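Local coordinates for chemotaxis operon protein (CheX) (Borrelia burgdorferi, PDB 3HZH) that probably acts in chemotaxis signalling as a CheX-family phosphatase that removes the phosphoryl group from the response regulator CheY, at residues B[32-37]-B[81-86]. Numbering follows the deposited sequence.
Sequences LLVENI and ASKLNF
Van der Waals packing, mostly of apolar side chains, between L32 and V34 on one side and K83 and L84 on the other, joins the loop that follows helix 17-31 to the last turn of helix 74-85. At its buried end L84 lays CD2 against the backbone of L32, 3.7 Å from L32 N, and meets the methyl L32 CD2 at 4.0 Å. With CG of L32 beside its own backbone N (chi1 -71°), the branch reaches the helix although its CA-CB bond does not aim there; CD2 touches both L84 CD2 and K83 CB, 4.0 Å from the latter. Leucine suits both places, having a branched end that can fill such a junction. In this CheX-family chain L84 also rests on T104 and V108 of helix 97-118, so its side chain lies between that helix and the loop. L84 and N85 both pack against aromatic side chains of a different, partner protein, which places the end of helix 74-85 at that interface. Toward the exposed end, K83 bends at chi2 (-67°) and passes V34 at about a right angle, CE lying 4.0 Å from V34 CG1; a lysine fits here because its methylenes cover the valine while the ammonium group lies beyond them. Near the end of the helix, N85 ND2 returns to A81 O at 2.9 Å in a nearly straight bond (167°). N85 N reaches that oxygen from the opposite face of the carbonyl plane, so two donors grip it, while T104 OG1 and a basic side chain of the partner protein also hold the amide, at ND2 and OD1 respectively.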
ATOM      1  N   LEU B  32      -5.073   9.864   6.552  1.00 42.41           N
ATOM      2  CA  LEU B  32      -5.400  10.340   7.894  1.00 48.11           C
ATOM      3  C   LEU B  32      -6.425  11.419   7.683  1.00 51.91           C
ATOM      4  O   LEU B  32      -6.100  12.444   7.099  1.00 52.56           O
ATOM      5  CB  LEU B  32      -4.210  11.028   8.554  1.00 45.71           C
ATOM      6  CG  LEU B  32      -2.942  10.377   9.067  1.00 46.00           C
ATOM      7  CD1 LEU B  32      -1.890  11.469   9.166  1.00 44.38           C
ATOM      8  CD2 LEU B  32      -3.181   9.707  10.418  1.00 42.85           C
ATOM      9  N   LEU B  33      -7.647  11.228   8.149  1.00 56.68           N
ATOM     10  CA  LEU B  33      -8.611  12.288   7.959  1.00 61.05           C
ATOM     11  C   LEU B  33      -8.788  13.074   9.248  1.00 62.10           C
ATOM     12  O   LEU B  33      -9.684  12.801  10.043  1.00 63.51           O
ATOM     13  CB  LEU B  33      -9.942  11.732   7.457  1.00 63.04           C
ATOM     14  CG  LEU B  33      -9.866  11.012   6.103  1.00 64.30           C
ATOM     15  CD1 LEU B  33     -11.261  10.564   5.705  1.00 65.16           C
ATOM     16  CD2 LEU B  33      -9.287  11.934   5.033  1.00 64.89           C
ATOM     17  N   VAL B  34      -7.884  14.022   9.464  1.00 62.44           N
ATOM     18  CA  VAL B  34      -7.925  14.900  10.625  1.00 62.16           C
ATOM     19  C   VAL B  34      -7.699  16.274  10.030  1.00 67.22           C
ATOM     20  O   VAL B  34      -6.689  16.510   9.363  1.00 67.63           O
ATOM     21  CB  VAL B  34      -6.799  14.591  11.646  1.00 57.34           C
ATOM     22  CG1 VAL B  34      -7.009  13.212  12.239  1.00 53.10           C
ATOM     23  CG2 VAL B  34      -5.432  14.685  10.984  1.00 51.98           C
ATOM     24  N   GLU B  35      -8.629  17.190  10.244  1.00 73.14           N
ATOM     25  CA  GLU B  35      -8.425  18.484   9.639  1.00 78.63           C
ATOM     26  C   GLU B  35      -7.191  19.251  10.005  1.00 78.80           C
ATOM     27  O   GLU B  35      -6.978  19.691  11.139  1.00 81.67           O
ATOM     28  CB  GLU B  35      -9.664  19.377   9.754  1.00 83.50           C
ATOM     29  CG  GLU B  35     -10.745  18.912   8.815  1.00 88.55           C
ATOM     30  CD  GLU B  35     -10.191  18.619   7.423  1.00 90.75           C
ATOM     31  OE1 GLU B  35      -8.975  18.806   7.197  1.00 91.58           O
ATOM     32  OE2 GLU B  35     -10.972  18.194   6.550  1.00 91.87           O
ATOM     33  N   ASN B  36      -6.367  19.343   8.972  1.00 76.52           N
ATOM     34  CA  ASN B  36      -5.119  20.060   8.957  1.00 72.57           C
ATOM     35  C   ASN B  36      -3.810  19.375   9.270  1.00 65.47           C
ATOM     36  O   ASN B  36      -3.336  19.317  10.408  1.00 65.25           O
ATOM     37  CB  ASN B  36      -5.275  21.353   9.746  1.00 79.64           C
ATOM     38  CG  ASN B  36      -6.369  22.221   9.169  1.00 85.29           C
ATOM     39  OD1 ASN B  36      -6.409  22.450   7.960  1.00 88.85           O
ATOM     40  ND2 ASN B  36      -7.264  22.703  10.021  1.00 88.71           N
ATOM     41  N   ILE B  37      -3.250  18.852   8.188  1.00 54.25           N
ATOM     42  CA  ILE B  37      -1.955  18.210   8.159  1.00 44.93           C
ATOM     43  C   ILE B  37      -1.271  19.395   7.500  1.00 41.11           C
ATOM     44  O   ILE B  37      -1.532  19.684   6.332  1.00 37.84           O
ATOM     45  CB  ILE B  37      -1.907  17.065   7.149  1.00 41.41           C
ATOM     46  CG1 ILE B  37      -3.073  16.096   7.372  1.00 39.63           C
ATOM     47  CG2 ILE B  37      -0.567  16.354   7.251  1.00 39.65           C
ATOM     48  CD1 ILE B  37      -2.853  15.080   8.449  1.00 38.84           C
ATOM     49  N   ALA B  81      -1.572   5.268  13.621  1.00 25.64           N
ATOM     50  CA  ALA B  81      -2.119   3.922  13.458  1.00 26.56           C
ATOM     51  C   ALA B  81      -3.562   3.882  13.978  1.00 26.27           C
ATOM     52  O   ALA B  81      -4.424   3.242  13.373  1.00 25.41           O
ATOM     53  CB  ALA B  81      -1.258   2.906  14.199  1.00 25.24           C
ATOM     54  N   SER B  82      -3.818   4.580  15.087  1.00 24.79           N
ATOM     55  CA  SER B  82      -5.154   4.632  15.680  1.00 26.12           C
ATOM     56  C   SER B  82      -6.174   5.254  14.733  1.00 27.54           C
ATOM     57  O   SER B  82      -7.265   4.724  14.545  1.00 27.66           O
ATOM     58  CB  SER B  82      -5.135   5.424  16.994  1.00 26.45           C
ATOM     59  OG  SER B  82      -4.424   4.729  18.007  1.00 25.64           O
ATOM     60  N   LYS B  83      -5.818   6.382  14.138  1.00 29.34           N
ATOM     61  CA  LYS B  83      -6.713   7.057  13.210  1.00 30.83           C
ATOM     62  C   LYS B  83      -6.999   6.221  11.961  1.00 29.42           C
ATOM     63  O   LYS B  83      -8.139   6.170  11.502  1.00 29.21           O
ATOM     64  CB  LYS B  83      -6.114   8.409  12.793  1.00 34.21           C
ATOM     65  CG  LYS B  83      -5.979   9.416  13.924  1.00 40.54           C
ATOM     66  CD  LYS B  83      -7.346   9.854  14.427  1.00 46.04           C
ATOM     67  CE  LYS B  83      -7.228  10.912  15.514  1.00 48.25           C
ATOM     68  NZ  LYS B  83      -8.563  11.466  15.894  1.00 50.88           N
ATOM     69  N   LEU B  84      -5.971   5.564  11.422  1.00 26.66           N
ATOM     70  CA  LEU B  84      -6.125   4.764  10.210  1.00 26.03           C
ATOM     71  C   LEU B  84      -6.882   3.441  10.364  1.00 26.41           C
ATOM     72  O   LEU B  84      -7.476   2.928   9.409  1.00 26.43           O
ATOM     73  CB  LEU B  84      -4.777   4.512   9.538  1.00 26.85           C
ATOM     74  CG  LEU B  84      -4.020   5.787   9.155  1.00 28.94           C
ATOM     75  CD1 LEU B  84      -2.857   5.439   8.240  1.00 29.24           C
ATOM     76  CD2 LEU B  84      -4.953   6.749   8.452  1.00 30.11           C
ATOM     77  N   ASN B  85      -6.875   2.895  11.566  1.00 24.05           N
ATOM     78  CA  ASN B  85      -7.563   1.648  11.833  1.00 25.36           C
ATOM     79  C   ASN B  85      -8.885   1.906  12.553  1.00 26.35           C
ATOM     80  O   ASN B  85      -9.628   0.966  12.875  1.00 24.58           O
ATOM     81  CB  ASN B  85      -6.658   0.762  12.681  1.00 21.08           C
ATOM     82  CG  ASN B  85      -5.567   0.117  11.880  1.00 26.96           C
ATOM     83  OD1 ASN B  85      -5.789  -0.911  11.231  1.00 21.80           O
ATOM     84  ND2 ASN B  85      -4.383   0.722  11.893  1.00 21.17           N
ATOM     85  N   PHE B  86      -9.159   3.178  12.827  1.00 26.48           N
ATOM     86  CA  PHE B  86     -10.367   3.579  13.539  1.00 28.86           C
ATOM     87  C   PHE B  86     -10.575   2.790  14.833  1.00 30.07           C
ATOM     88  O   PHE B  86     -11.647   2.243  15.086  1.00 28.55           O
ATOM     89  CB  PHE B  86     -11.596   3.449  12.638  1.00 29.86           C
ATOM     90  CG  PHE B  86     -11.505   4.264  11.384  1.00 32.69           C
ATOM     91  CD1 PHE B  86     -10.862   3.767  10.258  1.00 34.09           C
ATOM     92  CD2 PHE B  86     -12.022   5.553  11.343  1.00 35.33           C
ATOM     93  CE1 PHE B  86     -10.738   4.545   9.111  1.00 36.61           C
ATOM     94  CE2 PHE B  86     -11.894   6.340  10.199  1.00 36.29           C
ATOM     95  CZ  PHE B  86     -11.251   5.837   9.081  1.00 35.31           C
TER